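Local coordinates for GGDEF family protein (Vibrio cholerae, PDB 5GZS), which is probably a membrane diguanylate cyclase whose periplasmic portion, built from solute-binding-protein domains, holds arginine and presumably senses it, at residues 72-77 against 184-189; 17-22 against 192-197. All blocks are in the same frame, centred on the assembly; numbering follows the deposited sequence.

Read from the N terminus, the chain soon forms helix 15-28, one half of interaction 2, and then strand 69-75, one half of interaction 1. The strand's partner comes after about a hundred residues, when helix 176-186 comes to lie beside it and closes the inner loop; helix 189-218, next in the chain, packs on helix 15-28 and closes the outer one. Interaction 1 therefore lies wholly within the loop of interaction 2. Their centres are about 9 Å apart, and Gln-192 probably joins them, its NE2 donating to the backbone oxygens of Thr-74 and Ala-186. Together they tie strand 69-75 and three helices into one arginine-binding, solute-binding-protein-like unit.

Interaction 1: 72-77 against 184-189; sequences RPTNIE and KYAHSA. With ARG (arginine), chain B.
His-187 reaches across to the backbone of strand 69-75 and gives its ring N-H to a carbonyl in a somewhat bent bond (N-H...O 147°): NE2 of His-187 lies 2.8 Å from O of Pro-73. The donor sits in the plane of that carbonyl, whereas the oxygen meets the imidazole at its edge, 17° out of the ring plane. With CG of His-187 beside its own backbone N and anti to the carbonyl carbon (chi1 -80°), the ring swings across toward the strand. Next to this bond the contact is apolar, CG2 of Thr-74 resting 4.2 Å from CB of Ala-186. The strand is bulged here: Thr-74 and Asn-75 both pair with Val-166 of the neighbouring antiparallel strand, a classic beta bulge in the small sheet of this solute-binding-protein domain. ND2 of Asn-75 donates to O of Ile-76 at 2.7 Å, a bond that ties the side chain to the backbone just beyond the bulge. Two residues after the bulge comes Glu-77, whose chain runs out extended to the bound arginine. Its carboxylate bridges the amino group and the guanidinium of the ligand, which curls so that both reach it: OE1 of Glu-77 takes the arginine N and OE2 the arginine NH1, each at 2.8 Å. Thr-59, Arg-64 and Glu-11 are among the residues that complete the pocket. On the helix side, O of Tyr-185 accepts from both N and OG of Ser-188, also the N-cap of the next helix. The second subunit covers part of this region, with its Ala-334 against His-187 and its Pro-354 against Pro-73.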
loop_
_atom_site.group_PDB
_atom_site.type_symbol
_atom_site.label_atom_id
_atom_site.label_comp_id
_atom_site.label_asym_id
_atom_site.label_seq_id
_atom_site.Cartn_x
_atom_site.Cartn_y
_atom_site.Cartn_z
ATOM N N ARG A 72 23.892 15.580 -18.824
ATOM C CA ARG A 72 22.531 15.282 -18.449
ATOM C C ARG A 72 22.340 13.765 -18.518
ATOM O O ARG A 72 23.114 13.082 -19.183
ATOM C CB ARG A 72 21.577 16.046 -19.357
ATOM C CG ARG A 72 21.888 17.540 -19.343
ATOM C CD ARG A 72 20.770 18.385 -19.900
ATOM N NE ARG A 72 20.421 19.437 -18.964
ATOM C CZ ARG A 72 21.074 20.583 -18.865
ATOM N NH1 ARG A 72 22.105 20.824 -19.667
ATOM N NH2 ARG A 72 20.694 21.487 -17.969
ATOM N N PRO A 73 21.360 13.225 -17.777
ATOM C CA PRO A 73 21.242 11.766 -17.695
ATOM C C PRO A 73 21.110 11.136 -19.073
ATOM O O PRO A 73 20.436 11.707 -19.922
ATOM C CB PRO A 73 19.981 11.555 -16.844
ATOM C CG PRO A 73 19.375 12.900 -16.663
ATOM C CD PRO A 73 20.472 13.893 -16.815
ATOM N N THR A 74 21.766 9.999 -19.295
ATOM C CA THR A 74 21.869 9.443 -20.638
ATOM C C THR A 74 21.151 8.124 -20.713
ATOM O O THR A 74 20.838 7.660 -21.809
ATOM C CB THR A 74 23.357 9.247 -21.100
ATOM O OG1 THR A 74 24.082 8.449 -20.149
ATOM C CG2 THR A 74 24.064 10.591 -21.225
ATOM N N ASN A 75 20.884 7.524 -19.551
ATOM C CA ASN A 75 20.311 6.162 -19.479
ATOM C C ASN A 75 19.942 5.727 -18.070
ATOM O O ASN A 75 20.371 6.338 -17.087
ATOM C CB ASN A 75 21.290 5.132 -20.045
ATOM C CG ASN A 75 22.672 5.227 -19.399
ATOM O OD1 ASN A 75 23.503 6.061 -19.790
ATOM N ND2 ASN A 75 22.916 4.384 -18.382
ATOM N N ILE A 76 19.158 4.654 -17.973
ATOM C CA ILE A 76 18.882 4.038 -16.681
ATOM C C ILE A 76 20.054 3.148 -16.267
ATOM O O ILE A 76 21.013 2.964 -17.013
ATOM C CB ILE A 76 17.569 3.185 -16.676
ATOM C CG1 ILE A 76 17.707 1.947 -17.565
ATOM C CG2 ILE A 76 16.349 4.023 -17.044
ATOM C CD1 ILE A 76 16.443 1.159 -17.690
ATOM N N GLU A 77 19.968 2.602 -15.065
ATOM C CA GLU A 77 20.983 1.703 -14.563
ATOM C C GLU A 77 20.287 0.523 -13.877
ATOM O O GLU A 77 19.587 0.697 -12.877
ATOM C CB GLU A 77 21.907 2.452 -13.608
ATOM C CG GLU A 77 23.033 1.656 -12.999
ATOM C CD GLU A 77 23.738 2.466 -11.913
ATOM O OE1 GLU A 77 23.008 3.075 -11.086
ATOM O OE2 GLU A 77 24.998 2.497 -11.882
ATOM N N LYS A 184 24.331 14.777 -26.734
ATOM C CA LYS A 184 23.314 14.916 -27.774
ATOM C C LYS A 184 23.177 13.655 -28.628
ATOM O O LYS A 184 22.086 13.325 -29.114
ATOM C CB LYS A 184 23.628 16.119 -28.658
ATOM C CG LYS A 184 22.573 16.403 -29.746
ATOM C CD LYS A 184 22.911 17.679 -30.558
ATOM C CE LYS A 184 22.018 17.860 -31.798
ATOM N NZ LYS A 184 20.569 18.101 -31.494
ATOM N N TYR A 185 24.285 12.941 -28.800
ATOM C CA TYR A 185 24.281 11.727 -29.605
ATOM C C TYR A 185 23.553 10.604 -28.865
ATOM O O TYR A 185 22.828 9.798 -29.480
ATOM C CB TYR A 185 25.720 11.315 -29.943
ATOM C CG TYR A 185 25.852 9.940 -30.550
ATOM C CD1 TYR A 185 25.412 9.679 -31.852
ATOM C CD2 TYR A 185 26.426 8.904 -29.832
ATOM C CE1 TYR A 185 25.526 8.429 -32.400
ATOM C CE2 TYR A 185 26.553 7.646 -30.387
ATOM C CZ TYR A 185 26.114 7.419 -31.664
ATOM O OH TYR A 185 26.237 6.162 -32.191
ATOM N N ALA A 186 23.750 10.569 -27.543
ATOM C CA ALA A 186 23.225 9.502 -26.691
ATOM C C ALA A 186 21.713 9.553 -26.619
ATOM O O ALA A 186 21.054 8.532 -26.418
ATOM C CB ALA A 186 23.800 9.611 -25.311
ATOM N N HIS A 187 21.169 10.758 -26.778
ATOM C CA HIS A 187 19.734 10.966 -26.670
ATOM C C HIS A 187 19.035 10.682 -27.980
ATOM O O HIS A 187 17.797 10.714 -28.049
ATOM C CB HIS A 187 19.440 12.382 -26.218
ATOM C CG HIS A 187 19.608 12.579 -24.744
ATOM N ND1 HIS A 187 20.118 13.738 -24.194
ATOM C CD2 HIS A 187 19.333 11.757 -23.702
ATOM C CE1 HIS A 187 20.148 13.621 -22.878
ATOM N NE2 HIS A 187 19.673 12.430 -22.554
ATOM N N SER A 188 19.826 10.399 -29.012
ATOM C CA SER A 188 19.266 10.165 -30.336
ATOM C C SER A 188 18.338 8.949 -30.308
ATOM O O SER A 188 18.538 8.019 -29.532
ATOM C CB SER A 188 20.382 9.976 -31.389
ATOM O OG SER A 188 21.056 8.731 -31.249
ATOM N N ALA A 189 17.317 8.973 -31.156
ATOM C CA ALA A 189 16.375 7.873 -31.234
ATOM C C ALA A 189 17.123 6.558 -31.327
ATOM O O ALA A 189 16.746 5.551 -30.693
ATOM C CB ALA A 189 15.459 8.042 -32.416
HETATM N N ARG B . 24.536 5.212 -10.273
HETATM C CA ARG B . 24.788 5.073 -8.846
HETATM C C ARG B . 25.756 6.145 -8.360
HETATM O O ARG B . 25.780 6.503 -7.184
HETATM C CB ARG B . 25.334 3.690 -8.538
HETATM C CG ARG B . 26.686 3.403 -9.163
HETATM C CD ARG B . 26.948 1.916 -9.067
HETATM N NE ARG B . 28.264 1.558 -9.551
HETATM C CZ ARG B . 28.596 1.518 -10.834
HETATM N NH1 ARG B . 27.705 1.830 -11.770
HETATM N NH2 ARG B . 29.828 1.181 -11.174
HETATM O OXT ARG B . 26.539 6.680 -9.136
#

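Interaction 2: 17-22 against 192-197; sequences TRVLFD and QRLLRE
Helices 17-22 and 192-197 run nearly antiparallel, at 162° between their directions, with axes 10.7 Å apart and Leu-20 opposite Leu-195 at the closest CA pair. Leu-195 has the largest share of the buried surface, dividing its two methyls between two residues of the facing helix. Its CD2 lies 4.0 Å from CG1 of Val-19, the two side chains lying alongside each other and pointing opposite ways, while CD1 of Leu-195 meets CD1 of Leu-20 at 4.1 Å with the side chains set at a slant. Val-19 presents CG1 because that methyl stands anti to the backbone N (chi1 165°). At the margin, CG of Leu-194 touches the same CG1 of Val-19 more loosely, at 4.5 Å. Ser-198 and Ile-199, farther along helix 189-218, also touch Val-19, and Val-191, just before the segment, touches Leu-20. Another face of helix 15-28, with Thr-17 and Phe-21, packs on strand 6-10, so the helix joins that strand to helix 189-218. No hydrogen bond or salt bridge crosses between the two segments, which implies that the contact depends on apolar packing of branched side chains, with little directional preference.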
loop_
_atom_site.group_PDB
_atom_site.type_symbol
_atom_site.label_atom_id
_atom_site.label_comp_id
_atom_site.label_asym_id
_atom_site.label_seq_id
_atom_site.Cartn_x
_atom_site.Cartn_y
_atom_site.Cartn_z
ATOM N N THR A 17 28.855 0.714 -20.278
ATOM C CA THR A 17 29.928 1.647 -20.604
ATOM C C THR A 17 30.572 1.240 -21.920
ATOM O O THR A 17 30.901 2.079 -22.764
ATOM C CB THR A 17 30.994 1.709 -19.483
ATOM O OG1 THR A 17 30.385 2.156 -18.265
ATOM C CG2 THR A 17 32.117 2.672 -19.847
ATOM N N ARG A 18 30.736 -0.066 -22.086
ATOM C CA ARG A 18 31.197 -0.651 -23.335
ATOM C C ARG A 18 30.242 -0.368 -24.487
ATOM O O ARG A 18 30.673 0.146 -25.534
ATOM C CB ARG A 18 31.377 -2.146 -23.169
ATOM C CG ARG A 18 32.683 -2.494 -22.569
ATOM C CD ARG A 18 32.559 -3.618 -21.617
ATOM N NE ARG A 18 31.720 -4.714 -22.085
ATOM C CZ ARG A 18 31.179 -5.583 -21.235
ATOM N NH1 ARG A 18 31.393 -5.416 -19.928
ATOM N NH2 ARG A 18 30.412 -6.582 -21.667
ATOM N N VAL A 19 28.954 -0.674 -24.304
ATOM C CA VAL A 19 27.988 -0.499 -25.401
ATOM C C VAL A 19 27.884 0.969 -25.790
ATOM O O VAL A 19 27.938 1.315 -26.957
ATOM C CB VAL A 19 26.585 -1.044 -25.036
ATOM C CG1 VAL A 19 25.546 -0.546 -26.006
ATOM C CG2 VAL A 19 26.606 -2.578 -24.959
ATOM N N LEU A 20 27.775 1.834 -24.797
ATOM C CA LEU A 20 27.623 3.243 -25.056
ATOM C C LEU A 20 28.889 3.834 -25.699
ATOM O O LEU A 20 28.800 4.532 -26.713
ATOM C CB LEU A 20 27.271 3.966 -23.761
ATOM C CG LEU A 20 27.018 5.482 -23.764
ATOM C CD1 LEU A 20 25.932 5.892 -24.771
ATOM C CD2 LEU A 20 26.701 6.021 -22.327
ATOM N N PHE A 21 30.066 3.546 -25.140
ATOM C CA PHE A 21 31.273 4.216 -25.636
ATOM C C PHE A 21 31.867 3.612 -26.905
ATOM O O PHE A 21 32.470 4.335 -27.671
ATOM C CB PHE A 21 32.335 4.292 -24.555
ATOM C CG PHE A 21 32.217 5.529 -23.726
ATOM C CD1 PHE A 21 31.273 5.605 -22.714
ATOM C CD2 PHE A 21 33.010 6.643 -23.999
ATOM C CE1 PHE A 21 31.133 6.757 -21.980
ATOM C CE2 PHE A 21 32.891 7.798 -23.257
ATOM C CZ PHE A 21 31.949 7.866 -22.253
ATOM N N ASP A 22 31.680 2.311 -27.132
ATOM C CA ASP A 22 31.881 1.742 -28.451
ATOM C C ASP A 22 30.996 2.493 -29.446
ATOM O O ASP A 22 31.430 2.829 -30.542
ATOM C CB ASP A 22 31.515 0.254 -28.509
ATOM C CG ASP A 22 32.401 -0.631 -27.644
ATOM O OD1 ASP A 22 33.444 -0.139 -27.128
ATOM O OD2 ASP A 22 32.041 -1.842 -27.502
ATOM N N GLN A 192 19.403 5.544 -27.927
ATOM C CA GLN A 192 18.425 5.245 -26.897
ATOM C C GLN A 192 17.745 3.903 -27.168
ATOM O O GLN A 192 17.657 3.078 -26.266
ATOM C CB GLN A 192 17.390 6.358 -26.785
ATOM C CG GLN A 192 17.917 7.611 -26.077
ATOM C CD GLN A 192 18.362 7.323 -24.632
ATOM O OE1 GLN A 192 17.627 6.725 -23.843
ATOM N NE2 GLN A 192 19.573 7.749 -24.289
ATOM N N ARG A 193 17.297 3.656 -28.390
ATOM C CA ARG A 193 16.646 2.380 -28.669
ATOM C C ARG A 193 17.620 1.206 -28.493
ATOM O O ARG A 193 17.259 0.090 -28.081
ATOM C CB ARG A 193 16.065 2.373 -30.075
ATOM C CG ARG A 193 15.547 1.018 -30.472
ATOM C CD ARG A 193 14.595 1.073 -31.644
ATOM N NE ARG A 193 14.382 -0.279 -32.127
ATOM C CZ ARG A 193 13.787 -0.599 -33.268
ATOM N NH1 ARG A 193 13.318 0.357 -34.054
ATOM N NH2 ARG A 193 13.661 -1.884 -33.622
ATOM N N LEU A 194 18.878 1.486 -28.776
ATOM C CA LEU A 194 19.918 0.496 -28.642
ATOM C C LEU A 194 20.233 0.177 -27.174
ATOM O O LEU A 194 20.550 -0.981 -26.827
ATOM C CB LEU A 194 21.162 0.983 -29.361
ATOM C CG LEU A 194 22.428 0.172 -29.137
ATOM C CD1 LEU A 194 22.236 -1.258 -29.601
ATOM C CD2 LEU A 194 23.591 0.842 -29.861
ATOM N N LEU A 195 20.152 1.193 -26.318
ATOM C CA LEU A 195 20.480 1.022 -24.904
ATOM C C LEU A 195 19.351 0.309 -24.172
ATOM O O LEU A 195 19.591 -0.487 -23.255
ATOM C CB LEU A 195 20.766 2.373 -24.238
ATOM C CG LEU A 195 22.086 3.025 -24.641
ATOM C CD1 LEU A 195 22.199 4.443 -24.077
ATOM C CD2 LEU A 195 23.216 2.155 -24.141
ATOM N N ARG A 196 18.124 0.595 -24.585
ATOM C CA ARG A 196 16.969 -0.051 -24.006
ATOM C C ARG A 196 17.035 -1.531 -24.252
ATOM O O ARG A 196 16.939 -2.338 -23.336
ATOM C CB ARG A 196 15.662 0.470 -24.602
ATOM C CG ARG A 196 15.245 1.838 -24.225
ATOM C CD ARG A 196 13.773 1.990 -24.593
ATOM N NE ARG A 196 13.528 1.686 -26.003
ATOM C CZ ARG A 196 13.480 2.606 -26.964
ATOM N NH1 ARG A 196 13.666 3.892 -26.661
ATOM N NH2 ARG A 196 13.245 2.245 -28.225
ATOM N N GLU A 197 17.164 -1.899 -25.513
ATOM C CA GLU A 197 16.974 -3.282 -25.845
ATOM C C GLU A 197 18.217 -4.102 -25.596
ATOM O O GLU A 197 18.109 -5.224 -25.084
ATOM C CB GLU A 197 16.535 -3.427 -27.286
ATOM C CG GLU A 197 15.390 -2.558 -27.665
ATOM C CD GLU A 197 15.130 -2.610 -29.131
ATOM O OE1 GLU A 197 15.775 -3.445 -29.794
ATOM O OE2 GLU A 197 14.309 -1.810 -29.616
#